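Local coordinates for protein DOA1 (PDB 3ODT) that binds ubiquitin through its WD40 beta-propeller domain and probably takes part in regulating the turnover of F-box proteins, at residues L10-K15 / D48-T53; V65-D68 / L73-F76; E155-T160 / K174-F179; G205-V210 / R249-E254. All coordinates share one frame; numbering follows the deposited sequence.

Interaction 1 (L10-K15 / D48-T53); sequences LSATLK and DQWLGT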
# COMPACT_ATOMS: atom_id res chain seq x y z
N LEU A 10 2.69 12.11 16.80
CA LEU A 10 3.72 12.30 15.80
C LEU A 10 5.08 11.99 16.42
O LEU A 10 5.42 12.50 17.50
CB LEU A 10 3.70 13.74 15.27
CG LEU A 10 4.71 14.11 14.19
CD1 LEU A 10 4.39 13.37 12.93
CD2 LEU A 10 4.70 15.61 13.95
N SER A 11 5.82 11.13 15.72
CA SER A 11 7.21 10.81 16.06
C SER A 11 8.23 11.58 15.24
O SER A 11 9.23 12.06 15.78
CB SER A 11 7.45 9.32 15.84
OG SER A 11 8.78 8.96 16.19
N ALA A 12 8.00 11.69 13.94
CA ALA A 12 8.94 12.38 13.07
C ALA A 12 8.26 12.83 11.79
O ALA A 12 7.32 12.20 11.30
CB ALA A 12 10.09 11.49 12.71
N THR A 13 8.76 13.94 11.28
CA THR A 13 8.39 14.49 10.01
C THR A 13 9.60 14.42 9.08
O THR A 13 10.68 14.94 9.39
CB THR A 13 7.93 15.94 10.17
OG1 THR A 13 6.87 15.97 11.12
CG2 THR A 13 7.44 16.47 8.85
N LEU A 14 9.40 13.74 7.97
CA LEU A 14 10.45 13.41 7.03
C LEU A 14 10.22 14.24 5.76
O LEU A 14 9.37 13.93 4.92
CB LEU A 14 10.42 11.93 6.72
CG LEU A 14 11.09 10.98 7.76
CD1 LEU A 14 10.68 11.29 9.21
CD2 LEU A 14 10.76 9.53 7.44
N LYS A 15 11.04 15.28 5.64
CA LYS A 15 10.94 16.29 4.60
C LYS A 15 12.01 16.04 3.53
O LYS A 15 13.15 15.79 3.85
CB LYS A 15 11.13 17.67 5.25
CG LYS A 15 11.00 18.84 4.30
CD LYS A 15 11.12 20.18 5.00
CE LYS A 15 10.85 21.34 3.98
NZ LYS A 15 10.95 22.74 4.51
N ASP A 48 19.76 8.82 15.41
CA ASP A 48 19.02 9.46 16.50
C ASP A 48 17.83 10.16 15.83
O ASP A 48 16.68 10.05 16.28
CB ASP A 48 19.90 10.45 17.27
CG ASP A 48 21.22 9.83 17.77
OD1 ASP A 48 21.23 8.65 18.18
OD2 ASP A 48 22.25 10.55 17.75
N GLN A 49 18.13 10.85 14.74
CA GLN A 49 17.12 11.47 13.89
C GLN A 49 16.98 10.65 12.63
O GLN A 49 17.81 9.79 12.35
CB GLN A 49 17.50 12.91 13.53
CG GLN A 49 17.35 13.91 14.68
CD GLN A 49 18.34 13.66 15.80
OE1 GLN A 49 17.98 13.68 16.98
NE2 GLN A 49 19.60 13.43 15.43
N TRP A 50 15.94 10.93 11.88
CA TRP A 50 15.73 10.34 10.58
C TRP A 50 16.41 11.20 9.52
O TRP A 50 16.25 12.43 9.49
CB TRP A 50 14.25 10.29 10.28
CG TRP A 50 13.50 9.27 11.09
CD1 TRP A 50 12.86 9.46 12.30
CD2 TRP A 50 13.32 7.89 10.75
NE1 TRP A 50 12.29 8.28 12.71
CE2 TRP A 50 12.55 7.31 11.78
CE3 TRP A 50 13.71 7.10 9.67
CZ2 TRP A 50 12.20 5.96 11.76
CZ3 TRP A 50 13.35 5.78 9.65
CH2 TRP A 50 12.61 5.22 10.68
N LEU A 51 17.18 10.55 8.66
CA LEU A 51 17.88 11.19 7.58
C LEU A 51 17.46 10.48 6.31
O LEU A 51 17.45 9.26 6.25
CB LEU A 51 19.38 11.03 7.78
CG LEU A 51 20.28 11.52 6.64
CD1 LEU A 51 20.19 13.05 6.50
CD2 LEU A 51 21.75 11.09 6.82
N GLY A 52 17.08 11.26 5.30
CA GLY A 52 16.68 10.76 4.00
C GLY A 52 17.77 10.87 2.95
O GLY A 52 18.53 11.84 2.92
N THR A 53 17.84 9.86 2.10
CA THR A 53 18.70 9.86 0.93
C THR A 53 17.91 9.40 -0.30
O THR A 53 17.05 8.52 -0.21
CB THR A 53 19.85 8.85 1.10
OG1 THR A 53 20.51 9.06 2.35
CG2 THR A 53 20.86 9.05 0.01

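Interaction 2 (V65-D68 / L73-F76); sequences VCYD and LLLF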
# COMPACT_ATOMS: atom_id res chain seq x y z
N VAL A 65 5.36 1.31 -4.22
CA VAL A 65 6.62 0.79 -3.70
C VAL A 65 6.31 -0.43 -2.83
O VAL A 65 5.22 -0.53 -2.23
CB VAL A 65 7.36 1.88 -2.84
CG1 VAL A 65 6.63 2.15 -1.52
CG2 VAL A 65 8.83 1.52 -2.59
N CYS A 66 7.27 -1.35 -2.79
CA CYS A 66 7.27 -2.44 -1.82
C CYS A 66 8.71 -2.85 -1.58
O CYS A 66 9.64 -2.30 -2.19
CB CYS A 66 6.41 -3.62 -2.26
SG CYS A 66 7.05 -4.56 -3.66
N TYR A 67 8.90 -3.81 -0.68
CA TYR A 67 10.23 -4.18 -0.25
C TYR A 67 10.36 -5.71 -0.30
O TYR A 67 9.58 -6.43 0.31
CB TYR A 67 10.50 -3.67 1.17
CG TYR A 67 11.85 -4.09 1.72
CD1 TYR A 67 13.03 -3.75 1.06
CD2 TYR A 67 11.96 -4.81 2.91
CE1 TYR A 67 14.24 -4.12 1.53
CE2 TYR A 67 13.18 -5.18 3.40
CZ TYR A 67 14.33 -4.85 2.69
OH TYR A 67 15.59 -5.21 3.14
N ASP A 68 11.33 -6.16 -1.10
CA ASP A 68 11.71 -7.56 -1.19
C ASP A 68 12.79 -7.75 -0.12
O ASP A 68 13.94 -7.30 -0.26
CB ASP A 68 12.23 -7.90 -2.59
CG ASP A 68 12.80 -9.33 -2.70
OD1 ASP A 68 13.24 -9.93 -1.67
OD2 ASP A 68 12.86 -9.85 -3.84
N LEU A 73 15.73 -5.35 -1.84
CA LEU A 73 15.46 -4.41 -2.90
C LEU A 73 14.18 -3.66 -2.63
O LEU A 73 13.16 -4.25 -2.29
CB LEU A 73 15.29 -5.08 -4.24
CG LEU A 73 16.55 -5.75 -4.79
CD1 LEU A 73 16.18 -6.53 -6.04
CD2 LEU A 73 17.63 -4.73 -5.07
N LEU A 74 14.26 -2.35 -2.82
CA LEU A 74 13.07 -1.53 -2.92
C LEU A 74 12.55 -1.62 -4.35
O LEU A 74 13.26 -1.29 -5.30
CB LEU A 74 13.39 -0.08 -2.59
CG LEU A 74 13.71 0.17 -1.12
CD1 LEU A 74 14.28 1.54 -0.97
CD2 LEU A 74 12.50 -0.01 -0.22
N LEU A 75 11.31 -2.07 -4.49
CA LEU A 75 10.66 -2.18 -5.80
C LEU A 75 9.67 -1.03 -5.96
O LEU A 75 8.95 -0.69 -5.03
CB LEU A 75 9.92 -3.52 -5.95
CG LEU A 75 10.71 -4.78 -5.65
CD1 LEU A 75 9.84 -5.98 -5.90
CD2 LEU A 75 11.90 -4.83 -6.50
N PHE A 76 9.61 -0.43 -7.14
CA PHE A 76 8.81 0.77 -7.30
C PHE A 76 8.32 0.88 -8.75
O PHE A 76 8.95 0.39 -9.69
CB PHE A 76 9.62 2.01 -6.88
CG PHE A 76 10.96 2.10 -7.52
CD1 PHE A 76 12.06 1.48 -6.95
CD2 PHE A 76 11.14 2.80 -8.69
CE1 PHE A 76 13.28 1.53 -7.55
CE2 PHE A 76 12.41 2.88 -9.27
CZ PHE A 76 13.46 2.25 -8.69

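Interaction 3 (E155-T160 / K174-F179); sequences ENKFLT and KVIKTF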
# COMPACT_ATOMS: atom_id res chain seq x y z
N GLU A 155 -0.88 -21.78 -2.84
CA GLU A 155 -2.02 -22.15 -3.67
C GLU A 155 -2.11 -21.27 -4.91
O GLU A 155 -3.04 -21.42 -5.71
CB GLU A 155 -3.32 -22.03 -2.89
CG GLU A 155 -3.42 -22.94 -1.68
CD GLU A 155 -4.76 -22.82 -0.97
OE1 GLU A 155 -5.78 -23.28 -1.53
OE2 GLU A 155 -4.81 -22.27 0.14
N ASN A 156 -1.17 -20.34 -5.06
CA ASN A 156 -1.23 -19.35 -6.13
C ASN A 156 -2.56 -18.65 -6.16
O ASN A 156 -3.18 -18.53 -7.22
CB ASN A 156 -0.94 -20.00 -7.48
CG ASN A 156 0.45 -20.56 -7.54
OD1 ASN A 156 1.40 -19.90 -7.17
ND2 ASN A 156 0.57 -21.80 -8.00
N LYS A 157 -3.00 -18.16 -5.01
CA LYS A 157 -4.25 -17.40 -4.95
C LYS A 157 -3.96 -15.94 -4.69
O LYS A 157 -3.14 -15.60 -3.84
CB LYS A 157 -5.17 -17.96 -3.85
CG LYS A 157 -5.82 -19.26 -4.26
CD LYS A 157 -6.77 -19.80 -3.17
CE LYS A 157 -7.60 -20.96 -3.70
NZ LYS A 157 -8.46 -21.54 -2.64
N PHE A 158 -4.63 -15.09 -5.45
CA PHE A 158 -4.38 -13.66 -5.48
C PHE A 158 -5.72 -12.95 -5.40
O PHE A 158 -6.77 -13.50 -5.79
CB PHE A 158 -3.65 -13.27 -6.76
CG PHE A 158 -2.49 -14.19 -7.07
CD1 PHE A 158 -1.38 -14.18 -6.26
CD2 PHE A 158 -2.55 -15.10 -8.10
CE1 PHE A 158 -0.33 -15.03 -6.50
CE2 PHE A 158 -1.52 -15.97 -8.33
CZ PHE A 158 -0.40 -15.93 -7.53
N LEU A 159 -5.68 -11.71 -4.93
CA LEU A 159 -6.88 -10.89 -4.78
C LEU A 159 -6.63 -9.52 -5.41
O LEU A 159 -5.59 -8.92 -5.19
CB LEU A 159 -7.21 -10.72 -3.30
CG LEU A 159 -8.63 -10.30 -2.95
CD1 LEU A 159 -9.66 -11.38 -3.27
CD2 LEU A 159 -8.68 -9.92 -1.47
N THR A 160 -7.58 -9.05 -6.21
CA THR A 160 -7.45 -7.78 -6.90
C THR A 160 -8.68 -6.91 -6.64
O THR A 160 -9.81 -7.42 -6.45
CB THR A 160 -7.29 -8.00 -8.43
OG1 THR A 160 -8.40 -8.78 -8.91
CG2 THR A 160 -5.97 -8.74 -8.73
N LYS A 174 -6.46 -17.46 -13.43
CA LYS A 174 -7.90 -17.51 -13.65
C LYS A 174 -8.69 -16.97 -12.47
O LYS A 174 -8.40 -17.23 -11.33
CB LYS A 174 -8.33 -18.95 -13.94
CG LYS A 174 -7.56 -19.50 -15.15
CD LYS A 174 -8.01 -20.86 -15.62
CE LYS A 174 -7.23 -21.28 -16.88
NZ LYS A 174 -5.76 -21.04 -16.75
N VAL A 175 -9.74 -16.22 -12.76
CA VAL A 175 -10.61 -15.74 -11.71
C VAL A 175 -11.43 -16.94 -11.26
O VAL A 175 -12.02 -17.66 -12.09
CB VAL A 175 -11.58 -14.68 -12.22
CG1 VAL A 175 -12.55 -14.26 -11.12
CG2 VAL A 175 -10.82 -13.49 -12.81
N ILE A 176 -11.50 -17.15 -9.95
CA ILE A 176 -12.33 -18.23 -9.40
C ILE A 176 -13.52 -17.70 -8.61
O ILE A 176 -14.50 -18.41 -8.41
CB ILE A 176 -11.51 -19.23 -8.54
CG1 ILE A 176 -10.83 -18.53 -7.34
CG2 ILE A 176 -10.49 -19.94 -9.42
CD1 ILE A 176 -10.25 -19.50 -6.32
N LYS A 177 -13.46 -16.44 -8.23
CA LYS A 177 -14.61 -15.79 -7.60
C LYS A 177 -14.58 -14.27 -7.76
O LYS A 177 -13.51 -13.66 -7.66
CB LYS A 177 -14.64 -16.14 -6.11
CG LYS A 177 -15.93 -15.69 -5.40
CD LYS A 177 -15.99 -16.27 -3.98
CE LYS A 177 -17.29 -15.93 -3.29
NZ LYS A 177 -18.49 -16.63 -3.84
N THR A 178 -15.75 -13.70 -8.01
CA THR A 178 -15.92 -12.25 -8.07
C THR A 178 -16.85 -11.79 -6.97
O THR A 178 -17.89 -12.41 -6.72
CB THR A 178 -16.46 -11.81 -9.45
OG1 THR A 178 -15.52 -12.17 -10.46
CG2 THR A 178 -16.64 -10.33 -9.50
N PHE A 179 -16.41 -10.75 -6.26
CA PHE A 179 -17.19 -10.11 -5.21
C PHE A 179 -17.70 -8.77 -5.75
O PHE A 179 -16.98 -7.76 -5.76
CB PHE A 179 -16.33 -9.89 -3.96
CG PHE A 179 -15.64 -11.14 -3.45
CD1 PHE A 179 -16.22 -11.91 -2.45
CD2 PHE A 179 -14.40 -11.51 -3.94
CE1 PHE A 179 -15.59 -13.04 -1.98
CE2 PHE A 179 -13.77 -12.64 -3.50
CZ PHE A 179 -14.36 -13.41 -2.51

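Interaction 4 (G205-V210 / R249-E254); sequences GLIKLV and RIWSKE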
# COMPACT_ATOMS: atom_id res chain seq x y z
N GLY A 205 -16.09 5.61 0.56
CA GLY A 205 -15.83 6.05 1.91
C GLY A 205 -15.81 4.96 2.95
O GLY A 205 -15.60 5.25 4.11
N LEU A 206 -15.98 3.70 2.54
CA LEU A 206 -16.17 2.60 3.47
C LEU A 206 -14.99 1.63 3.42
O LEU A 206 -14.32 1.50 2.40
CB LEU A 206 -17.47 1.83 3.15
CG LEU A 206 -18.75 2.66 3.18
CD1 LEU A 206 -19.97 1.88 2.69
CD2 LEU A 206 -18.97 3.18 4.61
N ILE A 207 -14.79 0.96 4.54
CA ILE A 207 -13.91 -0.19 4.68
C ILE A 207 -14.80 -1.32 5.11
O ILE A 207 -15.70 -1.11 5.90
CB ILE A 207 -12.87 0.06 5.77
CG1 ILE A 207 -12.13 1.39 5.51
CG2 ILE A 207 -11.94 -1.13 5.89
CD1 ILE A 207 -11.43 1.93 6.74
N LYS A 208 -14.60 -2.49 4.54
CA LYS A 208 -15.41 -3.66 4.86
C LYS A 208 -14.56 -4.92 5.06
O LYS A 208 -13.59 -5.17 4.33
CB LYS A 208 -16.45 -3.89 3.75
CG LYS A 208 -17.38 -2.74 3.58
CD LYS A 208 -18.58 -3.05 2.68
CE LYS A 208 -19.35 -1.80 2.37
NZ LYS A 208 -20.65 -2.07 1.71
N LEU A 209 -14.95 -5.72 6.06
CA LEU A 209 -14.39 -7.04 6.31
C LEU A 209 -15.30 -8.05 5.63
O LEU A 209 -16.52 -8.02 5.82
CB LEU A 209 -14.36 -7.28 7.82
CG LEU A 209 -13.94 -8.68 8.24
CD1 LEU A 209 -12.49 -8.96 7.88
CD2 LEU A 209 -14.14 -8.82 9.72
N VAL A 210 -14.72 -8.91 4.81
CA VAL A 210 -15.45 -9.81 3.94
C VAL A 210 -15.00 -11.26 4.12
O VAL A 210 -13.80 -11.56 4.21
CB VAL A 210 -15.24 -9.39 2.45
CG1 VAL A 210 -16.07 -10.25 1.51
CG2 VAL A 210 -15.60 -7.90 2.26
N ARG A 249 -6.87 6.86 10.15
CA ARG A 249 -7.79 6.36 11.16
C ARG A 249 -7.35 5.00 11.63
O ARG A 249 -6.84 4.20 10.84
CB ARG A 249 -9.22 6.34 10.65
CG ARG A 249 -9.69 7.72 10.29
CD ARG A 249 -11.13 7.74 9.83
NE ARG A 249 -11.53 9.07 9.36
CZ ARG A 249 -12.64 9.70 9.70
NH1 ARG A 249 -13.48 9.21 10.59
NH2 ARG A 249 -12.88 10.89 9.14
N ILE A 250 -7.59 4.73 12.90
CA ILE A 250 -7.24 3.44 13.47
C ILE A 250 -8.52 2.82 13.99
O ILE A 250 -9.26 3.48 14.71
CB ILE A 250 -6.20 3.58 14.61
CG1 ILE A 250 -4.89 4.15 14.06
CG2 ILE A 250 -5.90 2.24 15.26
CD1 ILE A 250 -4.64 5.56 14.42
N TRP A 251 -8.78 1.56 13.62
CA TRP A 251 -10.04 0.88 13.96
C TRP A 251 -9.80 -0.48 14.64
O TRP A 251 -8.83 -1.20 14.36
CB TRP A 251 -10.84 0.57 12.70
CG TRP A 251 -10.95 1.64 11.67
CD1 TRP A 251 -9.99 2.01 10.79
CD2 TRP A 251 -12.10 2.45 11.37
NE1 TRP A 251 -10.47 3.00 9.95
CE2 TRP A 251 -11.76 3.29 10.30
CE3 TRP A 251 -13.38 2.55 11.93
CZ2 TRP A 251 -12.65 4.22 9.75
CZ3 TRP A 251 -14.27 3.49 11.39
CH2 TRP A 251 -13.90 4.30 10.30
N SER A 252 -10.72 -0.86 15.52
CA SER A 252 -10.79 -2.23 15.96
C SER A 252 -11.36 -3.09 14.84
O SER A 252 -12.50 -2.91 14.42
CB SER A 252 -11.70 -2.35 17.17
OG SER A 252 -12.00 -3.71 17.39
N LYS A 253 -10.57 -4.03 14.35
CA LYS A 253 -11.05 -4.94 13.31
C LYS A 253 -12.17 -5.79 13.88
O LYS A 253 -13.17 -6.01 13.21
CB LYS A 253 -9.90 -5.80 12.81
CG LYS A 253 -10.29 -6.86 11.82
CD LYS A 253 -10.56 -8.15 12.52
CE LYS A 253 -10.46 -9.33 11.58
NZ LYS A 253 -10.99 -10.53 12.25
N GLU A 254 -12.01 -6.22 15.12
CA GLU A 254 -12.96 -7.15 15.75
C GLU A 254 -14.32 -6.53 16.09
O GLU A 254 -15.33 -7.22 16.07
CB GLU A 254 -12.34 -7.73 17.01
CG GLU A 254 -11.09 -8.56 16.74
CD GLU A 254 -11.36 -9.84 15.97
OE1 GLU A 254 -12.54 -10.27 15.91
OE2 GLU A 254 -10.40 -10.42 15.43

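Interaction 1 (L10-K15 / D48-T53)
Trp50 reaches across to the edge strand that carries Ala12 and Leu14, and its indole settles against both side chains without a single hydrogen bond between the two segments. Ala12 offers its methyl to the pyrrole part of the ring, approaching obliquely, with CB lying 3.5 Å from Trp50 CD1 and 3.9 Å from Trp50 NE1. Leu14 comes in nearer the base of the indole: its CD1 is 3.9 Å from Trp50 CB, while its CD2 stands 4.1 Å above the plane of the Trp50 ring, displaced toward the rim. Both larger side chains place CG opposite the carbonyl carbon and beside the backbone N (chi1 -81° in Leu14, -72° in Trp50); for Trp50 this carries the indole over to Ala12. Trp50 NE1 is buried here and finds no partner in the model, so packing rather than polar bonding holds the ring. Ser11 and Ala12 together face Ile291 in a classic beta bulge. The strand 9-14 is the N-terminal strand that completes the last blade by pairing with strand 289-293, the closure known as the velcro of beta propellers. Strand 50-57 edges the next blade, whose Val32 and Trp44, on strands 31-36 and 40-46, also touch Leu14 and Trp50.

Interaction 2 (V65-D68 / L73-F76)
Cys66 and Leu75 exchange both of their backbone hydrogen bonds, Cys66 N giving to Leu75 O and Leu75 N to Cys66 O, each at 2.9 Å. Two residues on, Asp68 N meets Leu73 O at 2.9 Å, and Leu73 N returns a longer 3.1 Å bond to Asp68 O. Leu75 O also receives a CA-H...O contact from Val65 CA at 3.1 Å. The amide of Val65 is taken by the carboxylate of Asp23, and Asp68 OD1 accepts the amides of Glu70 and Lys71, pinning the turn of this beta hairpin. Between the bonded pairs, Tyr67 sets CG opposite its backbone N (chi1 177°), which brings CD1 to 3.4 Å from Leu73 O and 4.0 Å from Leu74 CD2. Replacing Tyr67 by an alanine would probably leave Leu74 CD2 without this aromatic neighbour and open a gap beside Leu73 O. The hairpin forms the first two strands of a propeller blade: strand 83-87 continues the sheet beyond Leu74 and Phe76, strand 31-36 of the preceding blade packs on Val65, Leu74 and Phe76, and strand 107-113 of the following blade covers Cys66 and Asp68.

Interaction 3 (E155-T160 / K174-F179)
Leu159 and Phe179 meet across a four-stranded antiparallel blade of the WD40 propeller, reaching over the strand 167-171 that lies between their own. Because one strand is skipped, the touching parts run in roughly the same direction, 24° apart, and only side chains bridge them. At the buried end, Leu159 CD1 approaches Phe179 CE2 obliquely at 4.3 Å. Its surroundings enclose this pair: the Phe179 ring also has Lys177 CG 4.0 Å above one face, set toward the rim, and meets Phe198 of the next blade edge-to-face, while Leu159 leans on Ile167. Thr160 OG1, just beyond, accepts the indole N-H of Trp170 and is hydrogen-bonded to His141 NE2, consistent with the structural tetrad of WD40 repeats. The outer pair lies toward solvent, with Ile176 exposed and Lys157 partly exposed, although its single touch is slightly shorter. Here Ile176 and Lys177 both face Leu169 in a classic beta bulge. Lys157 is extended beyond CG, far enough for its side chain to cross that of Ile176 at about a right angle, with Lys157 CE 4.0 Å from Ile176 CD1. One bond further along this straight chain, Lys157 NZ makes a long, weak salt bridge with Glu155 OE1, 3.4 Å away.

Interaction 4 (G205-V210 / R249-E254)
Leu209 and Lys253, with Ile207, give up most of the surface buried here, and each touches through the far end of its side chain. Leu209 turns CG opposite its backbone N (chi1 174°), sending CD2 obliquely to Lys253 CE at 4.2 Å. Lys253 bends at its second torsion (chi2 -94°), which lays its aliphatic chain toward the leucine and carries NZ to Glu254 OE2 at 3.2 Å, a salt bridge in which NZ comes from above the carboxylate plane. With an alanine replacing this lysine, Leu209 CD2 would probably lose its aliphatic cover and Glu254 its charged mate. Ile207 and Leu209 lie on the third strand of one WD40-propeller blade; Trp251 ends the third strand of the next, and Lys253 follows in the loop after it. Tyr221 of strand 217-222, an edge strand of the blade carrying Ile207 and Leu209, touches both and bonds through OH to Lys253 O. Deeper in the interface, Ile207 sets CD1 obliquely against the indole of Trp251, 3.5 Å from NE1 and 3.8 Å from CE2. The indole N-H of Trp251 is spent on Ser241 OG, consistent with the Ser/Thr-Trp pair of the WD40 structural tetrad, and Ile207 packs on that serine.

From the N terminus the four contacts follow one another in series; none nests in or crosses another. Interaction 1 closes a 32-residue loop holding three of the four strands of blade 21-57, and joins that blade to the last, where N-terminal strand 9-14 pairs with strand 289-293 near the C terminus. Interaction 2 closes a four-residue turn within the next blade. Interaction 3 spans 13 residues inside a single blade, bridging its second and fourth strands, whereas interaction 4 closes 38 residues and ties two successive blades together. Interactions 3 and 4 touch, Phe179 CD1 packing 4.3 Å from Val210 CG1. Interactions 1 and 3 sit on opposite sides of the chain's centre, as do 2 and 4.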